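Local coordinates for probable polysaccharide deacetylase pdaA (Bacillus subtilis, PDB 1NY1), which deacetylates N-acetylmuramic acid residues in peptidoglycan glycan strands, leading to muramic delta-lactam in the spore cortex, and is required for germination, at residues Pro19-Gln24 and Ala34-Asn39; Arg69-Phe74 and Phe223-Asp228; Trp164-Val169 and Ile187-Pro192. All blocks are in the same frame, centred on the assembly; numbering follows the deposited sequence.

Along the chain contact 1 closes first, before the other two open; contact 2 then joins segments 149 residues apart, and contact 3 lies within that interval. Contacts 1 and 3 are neighbours, their centres 13 Å apart, and they meet where Pro19 and Leu37 pack on His191 and Leu37 on Ser165. Contacts 1 and 2 have centres 19 Å apart and touch through Phe35 and Ile226. Contacts 2 and 3 do not touch, but both border the parallel sheet: contact 2 through strands 73-76 and 222-224, contact 3 through backbone bonds to strand 194-198. Contact 1 joins helix 23-31 to the loop after it; contact 3 joins helix 179-188 to a loop near His199, probably catalytic.

Contact 1 (Pro19-Gln24 and Ala34-Asn39); sequences PDAGKQ and AFYLGN
Tyr36 CB points toward Pro19-Gln24, and CG in the crowded position between backbone N and carbonyl carbon (chi1 57°) sets OH beside Ala21 N, while Asp20 has CG anti to its backbone N (chi1 -176°), bringing the carboxylate within reach of its own following backbone. The result there is an Asx turn: Gly22 N donates to Asp20 OD1 at 2.6 Å, meeting the oxygen from above the carboxylate plane. At the backbone angles of Gly22 a CB would be jammed against the carbonyl O of Ala21. Gly22 is the N-cap of helix 23-31, so the turn leads straight into that helix, and Tyr36 comes back to it from the loop that follows. The one hydrogen bond between the segments runs from Ala21 N to Tyr36 OH, 3.0 Å long and almost straight at 176°. Asn26 of the helix grips the same hydroxyl through OD1 and holds Asp20 OD2 through ND2, so one amide links phenol and carboxylate, whose planes stand nearly perpendicular. The methyl of Ala21 adds an apolar touch, CB lying 4.0 Å from Tyr36 CZ. Trp8 and Ile29 also pack on Tyr36, outside the two segments. A phenylalanine here removes the hydroxyl that meets Ala21 N and Asn26 OD1, and would probably loosen the turn from the loop. At the ring edge, near its plane, sits Pro19 O, 3.9 Å from Tyr36 CE2, together with Asp20 CA. Leu37, with CG anti to its carbonyl carbon, completes the contact against Pro19: CD2 lies 4.5 Å from Pro19 CD, a loose touch, and CD1 rests 3.7 Å from Pro19 O.

Contact 2 (Arg69-Phe74 and Phe223-Asp228); sequences RVTGTF and FKSIDD
Van der Waals contacts carry the two ends of this junction. Val70 straddles the CB of Phe223 with both methyls, CG1 at 3.6 Å from Phe223 CB and CG2 slightly farther; the Phe223 ring itself turns away, onto helix 205-219. At the other end Thr73 and Ile226 cross at about a right angle, and the hydroxyl oxygen Thr73 OG1, anti to its own carbonyl carbon, is pressed on the methylene at 3.1 Å from Ile226 CG1. Between them the methyl of Thr71 touches the serine, CG2 being 3.7 Å from Ser225 CB. Water carries the polar link. One molecule donates to both Thr71 O and Lys224 O, the latter at 2.6 Å from the water oxygen, and so bridges two carbonyls that could not bond to each other. A second accepts from Thr71 N and donates to Phe223 O, so that these two backbone atoms are linked through it. Hydrogen bonds within Phe223-Asp228 form a capping box: Ser225 N donates to Asp228 OD2 at 2.9 Å, nearly straight at 175°, and Asp228 N returns a bond to Ser225 OG at 3.0 Å. Ser225 OG reaches Asp228 N from the crowded position between backbone N and carbonyl carbon (chi1 72°). Lys224 CB points away, and its NZ forms salt bridges with Glu42 and Glu232. Strands 73-76 and 222-224 both pair in parallel with strand 44-51, and the box starts helix 226-234 shortly after strand 222-224, a strand-to-helix junction consistent with the irregular beta/alpha barrel of the NodB-type polysaccharide deacetylases.

Contact 3 (Trp164-Val169 and Ile187-Pro192); sequences WSVAFV and IKQAHP
Val166 and His191 form the tight side of this buried contact, where the chain after helix 179-188 turns back against the loop Trp164-Val169. The two side chains lie side by side with opposite headings, Val166 CG2, anti to its carbonyl carbon, standing 3.5 Å from His191 NE2. The same methyl lies 3.7 Å from Gln189 O, while CG1, anti to the backbone N, packs against Gln189 CB at 3.9 Å. The His191 ring is brought in by a CG in the crowded position between backbone N and carbonyl carbon (chi1 51°). Ser165 OG meets the ring at its edge, near its plane, only 2.9 Å from His191 CE1; this hydroxyl accepts from the backbone N of Ile195 in strand 194-198. Backbone bonds of Ser165 and Val166 to that strand fix the loop along the sheet, and Pro19 and Leu37 pack on His191 from beyond the two segments.

The looser side is bridged by water. The outstretched Gln189 brings its amide near the carbonyls of the loop, but NE2 stays 3.7 Å from Ala167 O. Three waters make the connection instead. One donates to Ser165 O and, at 2.9 Å, to Gln189 OE1; a second donates to Ala167 O and to OE1; the third donates to Ala167 O and accepts from NE2, its oxygen 3.2 Å from that nitrogen. The side chain of Ala167 is about 6 Å from that of His199, probably the proton donor. The amide oxygen and both loop carbonyls are all acceptors, so the two waters at OE1 donate both ways, while the one at NE2 also accepts, and the glutamine is coupled to the loop through these relays.

Contact 1 (Pro19-Gln24 and Ala34-Asn39)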
loop_
_atom_site.group_PDB
_atom_site.type_symbol
_atom_site.label_atom_id
_atom_site.label_comp_id
_atom_site.label_asym_id
_atom_site.label_seq_id
_atom_site.Cartn_x
_atom_site.Cartn_y
_atom_site.Cartn_z
ATOM N N PRO A 19 14.129 7.954 2.836
ATOM C CA PRO A 19 13.845 9.299 2.332
ATOM C C PRO A 19 13.093 10.072 3.411
ATOM O O PRO A 19 12.654 9.483 4.400
ATOM C CB PRO A 19 12.988 9.026 1.101
ATOM C CG PRO A 19 12.218 7.805 1.511
ATOM C CD PRO A 19 13.282 6.950 2.165
ATOM N N ASP A 20 12.956 11.382 3.232
ATOM C CA ASP A 20 12.240 12.208 4.199
ATOM C C ASP A 20 11.341 13.193 3.469
ATOM O O ASP A 20 11.787 13.906 2.569
ATOM C CB ASP A 20 13.227 12.961 5.095
ATOM C CG ASP A 20 12.528 13.761 6.184
ATOM O OD1 ASP A 20 12.051 14.874 5.899
ATOM O OD2 ASP A 20 12.442 13.264 7.321
ATOM N N ALA A 21 10.070 13.229 3.861
ATOM C CA ALA A 21 9.093 14.111 3.228
ATOM C C ALA A 21 9.137 15.556 3.721
ATOM O O ALA A 21 8.364 16.396 3.258
ATOM C CB ALA A 21 7.689 13.542 3.418
ATOM N N GLY A 22 10.034 15.846 4.657
ATOM C CA GLY A 22 10.142 17.202 5.174
ATOM C C GLY A 22 9.436 17.403 6.503
ATOM O O GLY A 22 8.552 16.630 6.870
ATOM N N LYS A 23 9.815 18.459 7.220
ATOM C CA LYS A 23 9.233 18.758 8.528
ATOM C C LYS A 23 7.731 19.030 8.501
ATOM O O LYS A 23 7.001 18.543 9.362
ATOM C CB LYS A 23 9.954 19.951 9.173
ATOM C CG LYS A 23 10.968 20.630 8.270
ATOM C CD LYS A 23 12.193 19.754 8.060
ATOM C CE LYS A 23 12.978 20.199 6.838
ATOM N NZ LYS A 23 12.162 20.050 5.595
ATOM N N GLN A 24 7.270 19.804 7.524
ATOM C CA GLN A 24 5.849 20.120 7.428
ATOM C C GLN A 24 4.993 18.869 7.253
ATOM O O GLN A 24 3.986 18.695 7.942
ATOM C CB GLN A 24 5.585 21.091 6.275
ATOM C CG GLN A 24 5.859 22.552 6.619
ATOM C CD GLN A 24 5.406 23.503 5.526
ATOM O OE1 GLN A 24 4.262 23.442 5.072
ATOM N NE2 GLN A 24 6.298 24.395 5.105
ATOM N N ALA A 34 -0.537 8.979 10.791
ATOM C CA ALA A 34 -0.262 8.427 9.468
ATOM C C ALA A 34 1.246 8.216 9.350
ATOM O O ALA A 34 2.018 8.868 10.049
ATOM C CB ALA A 34 -0.746 9.383 8.388
ATOM N N PHE A 35 1.674 7.306 8.480
ATOM C CA PHE A 35 3.106 7.062 8.319
ATOM C C PHE A 35 3.460 6.621 6.911
ATOM O O PHE A 35 2.584 6.244 6.130
ATOM C CB PHE A 35 3.581 6.008 9.329
ATOM C CG PHE A 35 2.818 4.719 9.261
ATOM C CD1 PHE A 35 3.139 3.748 8.315
ATOM C CD2 PHE A 35 1.748 4.489 10.119
ATOM C CE1 PHE A 35 2.403 2.569 8.222
ATOM C CE2 PHE A 35 1.004 3.314 10.036
ATOM C CZ PHE A 35 1.332 2.352 9.084
ATOM N N TYR A 36 4.746 6.683 6.582
ATOM C CA TYR A 36 5.208 6.264 5.262
ATOM C C TYR A 36 6.436 5.376 5.379
ATOM O O TYR A 36 6.951 4.874 4.382
ATOM C CB TYR A 36 5.521 7.471 4.380
ATOM C CG TYR A 36 6.548 8.445 4.919
ATOM C CD1 TYR A 36 6.186 9.430 5.835
ATOM C CD2 TYR A 36 7.857 8.441 4.438
ATOM C CE1 TYR A 36 7.098 10.401 6.250
ATOM C CE2 TYR A 36 8.782 9.407 4.845
ATOM C CZ TYR A 36 8.393 10.385 5.744
ATOM O OH TYR A 36 9.283 11.365 6.112
ATOM N N LEU A 37 6.889 5.182 6.614
ATOM C CA LEU A 37 8.036 4.336 6.903
ATOM C C LEU A 37 7.751 3.471 8.123
ATOM O O LEU A 37 6.935 3.828 8.973
ATOM C CB LEU A 37 9.280 5.185 7.181
ATOM C CG LEU A 37 9.967 5.876 6.002
ATOM C CD1 LEU A 37 10.906 6.956 6.521
ATOM C CD2 LEU A 37 10.727 4.851 5.171
ATOM N N GLY A 38 8.444 2.337 8.197
ATOM C CA GLY A 38 8.306 1.433 9.322
ATOM C C GLY A 38 9.523 1.639 10.205
ATOM O O GLY A 38 9.979 2.771 10.369
ATOM N N ASN A 39 10.068 0.557 10.757
ATOM C CA ASN A 39 11.239 0.655 11.628
ATOM C C ASN A 39 12.532 0.804 10.822
ATOM O O ASN A 39 13.051 -0.169 10.276
ATOM C CB ASN A 39 11.337 -0.586 12.521
ATOM C CG ASN A 39 12.381 -0.438 13.619
ATOM O OD1 ASN A 39 13.195 0.487 13.604
ATOM N ND2 ASN A 39 12.364 -1.362 14.574
#

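Contact 2 (Arg69-Phe74 and Phe223-Asp228)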
loop_
_atom_site.group_PDB
_atom_site.type_symbol
_atom_site.label_atom_id
_atom_site.label_comp_id
_atom_site.label_asym_id
_atom_site.label_seq_id
_atom_site.Cartn_x
_atom_site.Cartn_y
_atom_site.Cartn_z
ATOM N N ARG A 69 6.834 -16.771 1.584
ATOM C CA ARG A 69 6.127 -16.647 2.853
ATOM C C ARG A 69 6.166 -15.206 3.364
ATOM O O ARG A 69 6.468 -14.940 4.530
ATOM C CB ARG A 69 6.698 -17.603 3.909
ATOM C CG ARG A 69 5.668 -18.001 4.968
ATOM C CD ARG A 69 6.162 -19.138 5.855
ATOM N NE ARG A 69 5.184 -19.541 6.867
ATOM C CZ ARG A 69 4.106 -20.284 6.629
ATOM N NH1 ARG A 69 3.844 -20.718 5.404
ATOM N NH2 ARG A 69 3.294 -20.606 7.628
ATOM N N VAL A 70 5.857 -14.281 2.464
ATOM C CA VAL A 70 5.823 -12.865 2.784
ATOM C C VAL A 70 4.369 -12.411 2.791
ATOM O O VAL A 70 3.579 -12.830 1.948
ATOM C CB VAL A 70 6.618 -12.043 1.746
ATOM C CG1 VAL A 70 6.441 -10.552 2.011
ATOM C CG2 VAL A 70 8.092 -12.416 1.816
ATOM N N THR A 71 4.020 -11.562 3.752
ATOM C CA THR A 71 2.650 -11.063 3.876
ATOM C C THR A 71 2.502 -9.685 3.247
ATOM O O THR A 71 3.182 -8.740 3.642
ATOM C CB THR A 71 2.230 -10.976 5.357
ATOM O OG1 THR A 71 2.249 -12.288 5.936
ATOM C CG2 THR A 71 0.828 -10.394 5.486
ATOM N N GLY A 72 1.608 -9.574 2.271
ATOM C CA GLY A 72 1.399 -8.292 1.626
ATOM C C GLY A 72 0.140 -7.604 2.119
ATOM O O GLY A 72 -0.727 -8.230 2.729
ATOM N N THR A 73 0.054 -6.299 1.879
ATOM C CA THR A 73 -1.125 -5.529 2.246
ATOM C C THR A 73 -1.618 -4.967 0.920
ATOM O O THR A 73 -0.893 -4.241 0.231
ATOM C CB THR A 73 -0.779 -4.394 3.239
ATOM O OG1 THR A 73 -0.252 -4.960 4.449
ATOM C CG2 THR A 73 -2.019 -3.578 3.579
ATOM N N PHE A 74 -2.836 -5.348 0.545
ATOM C CA PHE A 74 -3.425 -4.920 -0.721
ATOM C C PHE A 74 -4.540 -3.908 -0.507
ATOM O O PHE A 74 -5.565 -4.224 0.097
ATOM C CB PHE A 74 -3.993 -6.129 -1.478
ATOM C CG PHE A 74 -2.968 -7.175 -1.825
ATOM C CD1 PHE A 74 -2.547 -8.106 -0.876
ATOM C CD2 PHE A 74 -2.422 -7.227 -3.104
ATOM C CE1 PHE A 74 -1.594 -9.081 -1.200
ATOM C CE2 PHE A 74 -1.470 -8.193 -3.441
ATOM C CZ PHE A 74 -1.058 -9.122 -2.486
ATOM N N PHE A 223 11.112 -9.194 5.408
ATOM C CA PHE A 223 9.846 -8.601 4.977
ATOM C C PHE A 223 8.768 -8.793 6.033
ATOM O O PHE A 223 8.486 -9.919 6.441
ATOM C CB PHE A 223 9.387 -9.239 3.662
ATOM C CG PHE A 223 10.250 -8.886 2.490
ATOM C CD1 PHE A 223 9.979 -7.750 1.727
ATOM C CD2 PHE A 223 11.364 -9.659 2.171
ATOM C CE1 PHE A 223 10.804 -7.394 0.663
ATOM C CE2 PHE A 223 12.195 -9.310 1.111
ATOM C CZ PHE A 223 11.918 -8.172 0.354
ATOM N N LYS A 224 8.172 -7.693 6.478
ATOM C CA LYS A 224 7.116 -7.754 7.484
ATOM C C LYS A 224 5.855 -7.088 6.940
ATOM O O LYS A 224 5.900 -6.406 5.919
ATOM C CB LYS A 224 7.570 -7.062 8.772
ATOM C CG LYS A 224 8.744 -7.753 9.461
ATOM C CD LYS A 224 9.102 -7.062 10.770
ATOM C CE LYS A 224 10.253 -7.770 11.482
ATOM N NZ LYS A 224 10.651 -7.060 12.728
ATOM N N SER A 225 4.735 -7.285 7.626
ATOM C CA SER A 225 3.467 -6.716 7.187
ATOM C C SER A 225 3.157 -5.404 7.886
ATOM O O SER A 225 3.826 -5.024 8.843
ATOM C CB SER A 225 2.334 -7.699 7.475
ATOM O OG SER A 225 2.095 -7.747 8.876
ATOM N N ILE A 226 2.122 -4.720 7.404
ATOM C CA ILE A 226 1.713 -3.462 8.002
ATOM C C ILE A 226 1.234 -3.742 9.427
ATOM O O ILE A 226 1.469 -2.943 10.336
ATOM C CB ILE A 226 0.583 -2.798 7.179
ATOM C CG1 ILE A 226 1.092 -2.471 5.766
ATOM C CG2 ILE A 226 0.068 -1.552 7.900
ATOM C CD1 ILE A 226 2.285 -1.523 5.715
ATOM N N ASP A 227 0.565 -4.875 9.625
ATOM C CA ASP A 227 0.110 -5.228 10.966
ATOM C C ASP A 227 1.324 -5.408 11.877
ATOM O O ASP A 227 1.303 -4.975 13.028
ATOM C CB ASP A 227 -0.725 -6.519 10.960
ATOM C CG ASP A 227 -2.206 -6.267 10.708
ATOM O OD1 ASP A 227 -2.667 -5.121 10.887
ATOM O OD2 ASP A 227 -2.920 -7.228 10.347
ATOM N N ASP A 228 2.380 -6.043 11.369
ATOM C CA ASP A 228 3.584 -6.234 12.179
ATOM C C ASP A 228 4.157 -4.865 12.515
ATOM O O ASP A 228 4.590 -4.613 13.640
ATOM C CB ASP A 228 4.657 -7.041 11.435
ATOM C CG ASP A 228 4.195 -8.438 11.053
ATOM O OD1 ASP A 228 3.375 -9.024 11.791
ATOM O OD2 ASP A 228 4.671 -8.955 10.023
HETATM O O HOH W 1 5.792 -7.360 3.464
HETATM O O HOH W 2 5.865 -10.830 5.785
#

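Contact 3 (Trp164-Val169 and Ile187-Pro192)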
loop_
_atom_site.group_PDB
_atom_site.type_symbol
_atom_site.label_atom_id
_atom_site.label_comp_id
_atom_site.label_asym_id
_atom_site.label_seq_id
_atom_site.Cartn_x
_atom_site.Cartn_y
_atom_site.Cartn_z
ATOM N N TRP A 164 3.751 5.739 1.567
ATOM C CA TRP A 164 4.821 4.864 1.106
ATOM C C TRP A 164 6.146 5.592 0.997
ATOM O O TRP A 164 6.196 6.826 1.041
ATOM C CB TRP A 164 4.448 4.237 -0.248
ATOM C CG TRP A 164 4.211 5.233 -1.347
ATOM C CD1 TRP A 164 5.120 5.681 -2.265
ATOM C CD2 TRP A 164 2.992 5.941 -1.610
ATOM N NE1 TRP A 164 4.540 6.630 -3.085
ATOM C CE2 TRP A 164 3.235 6.808 -2.703
ATOM C CE3 TRP A 164 1.715 5.927 -1.028
ATOM C CZ2 TRP A 164 2.250 7.656 -3.221
ATOM C CZ3 TRP A 164 0.733 6.770 -1.543
ATOM C CH2 TRP A 164 1.009 7.624 -2.630
ATOM N N SER A 165 7.223 4.820 0.871
ATOM C CA SER A 165 8.562 5.390 0.759
ATOM C C SER A 165 9.256 4.925 -0.527
ATOM O O SER A 165 10.333 5.418 -0.863
ATOM C CB SER A 165 9.405 4.997 1.974
ATOM O OG SER A 165 9.742 3.625 1.925
ATOM N N VAL A 166 8.642 3.973 -1.230
ATOM C CA VAL A 166 9.174 3.461 -2.498
ATOM C C VAL A 166 8.044 3.233 -3.489
ATOM O O VAL A 166 7.044 2.587 -3.173
ATOM C CB VAL A 166 9.906 2.095 -2.359
ATOM C CG1 VAL A 166 10.282 1.561 -3.753
ATOM C CG2 VAL A 166 11.144 2.234 -1.499
ATOM N N ALA A 167 8.214 3.752 -4.697
ATOM C CA ALA A 167 7.218 3.575 -5.745
ATOM C C ALA A 167 7.861 3.945 -7.066
ATOM O O ALA A 167 8.799 4.736 -7.106
ATOM C CB ALA A 167 6.003 4.465 -5.484
ATOM N N PHE A 168 7.369 3.357 -8.143
ATOM C CA PHE A 168 7.893 3.660 -9.458
ATOM C C PHE A 168 6.787 3.469 -10.477
ATOM O O PHE A 168 5.668 3.090 -10.124
ATOM C CB PHE A 168 9.101 2.785 -9.792
ATOM C CG PHE A 168 8.918 1.337 -9.461
ATOM C CD1 PHE A 168 9.069 0.883 -8.155
ATOM C CD2 PHE A 168 8.605 0.422 -10.460
ATOM C CE1 PHE A 168 8.911 -0.468 -7.847
ATOM C CE2 PHE A 168 8.445 -0.932 -10.163
ATOM C CZ PHE A 168 8.599 -1.379 -8.855
ATOM N N VAL A 169 7.088 3.736 -11.739
ATOM C CA VAL A 169 6.072 3.618 -12.766
ATOM C C VAL A 169 5.861 2.192 -13.236
ATOM O O VAL A 169 6.468 1.748 -14.210
ATOM C CB VAL A 169 6.400 4.502 -13.977
ATOM C CG1 VAL A 169 5.257 4.426 -14.984
ATOM C CG2 VAL A 169 6.619 5.938 -13.523
ATOM N N ILE A 187 15.437 -2.808 -6.062
ATOM C CA ILE A 187 16.740 -3.048 -5.467
ATOM C C ILE A 187 17.419 -1.719 -5.140
ATOM O O ILE A 187 17.914 -1.519 -4.030
ATOM C CB ILE A 187 17.645 -3.859 -6.423
ATOM C CG1 ILE A 187 17.040 -5.249 -6.666
ATOM C CG2 ILE A 187 19.064 -3.936 -5.860
ATOM C CD1 ILE A 187 16.898 -6.120 -5.420
ATOM N N LYS A 188 17.427 -0.803 -6.104
ATOM C CA LYS A 188 18.071 0.492 -5.916
ATOM C C LYS A 188 17.427 1.374 -4.852
ATOM O O LYS A 188 18.131 2.036 -4.090
ATOM C CB LYS A 188 18.131 1.249 -7.247
ATOM C CG LYS A 188 18.841 2.602 -7.168
ATOM C CD LYS A 188 19.417 3.021 -8.520
ATOM C CE LYS A 188 18.339 3.142 -9.585
ATOM N NZ LYS A 188 18.906 3.291 -10.957
ATOM N N GLN A 189 16.099 1.384 -4.787
ATOM C CA GLN A 189 15.416 2.223 -3.805
ATOM C C GLN A 189 15.277 1.604 -2.423
ATOM O O GLN A 189 14.805 2.258 -1.500
ATOM C CB GLN A 189 14.031 2.627 -4.329
ATOM C CG GLN A 189 14.107 3.525 -5.556
ATOM C CD GLN A 189 12.759 4.073 -5.980
ATOM O OE1 GLN A 189 12.015 4.619 -5.166
ATOM N NE2 GLN A 189 12.449 3.955 -7.265
ATOM N N ALA A 190 15.693 0.350 -2.278
ATOM C CA ALA A 190 15.578 -0.330 -0.993
ATOM C C ALA A 190 16.261 0.406 0.147
ATOM O O ALA A 190 17.337 0.980 -0.015
ATOM C CB ALA A 190 16.132 -1.744 -1.098
ATOM N N HIS A 191 15.609 0.401 1.302
ATOM C CA HIS A 191 16.159 1.028 2.484
ATOM C C HIS A 191 15.483 0.495 3.736
ATOM O O HIS A 191 14.383 -0.070 3.683
ATOM C CB HIS A 191 16.029 2.556 2.415
ATOM C CG HIS A 191 14.650 3.049 2.093
ATOM N ND1 HIS A 191 13.693 3.286 3.056
ATOM C CD2 HIS A 191 14.080 3.375 0.910
ATOM C CE1 HIS A 191 12.593 3.740 2.481
ATOM N NE2 HIS A 191 12.801 3.804 1.178
ATOM N N PRO A 192 16.157 0.631 4.881
ATOM C CA PRO A 192 15.612 0.166 6.156
ATOM C C PRO A 192 14.263 0.830 6.431
ATOM O O PRO A 192 14.122 2.049 6.318
ATOM C CB PRO A 192 16.688 0.589 7.149
ATOM C CG PRO A 192 17.941 0.395 6.355
ATOM C CD PRO A 192 17.575 1.009 5.023
HETATM O O HOH W 3 12.472 5.798 -2.546
HETATM O O HOH W 4 10.517 6.026 -8.744
HETATM O O HOH W 5 9.927 6.322 -4.892
#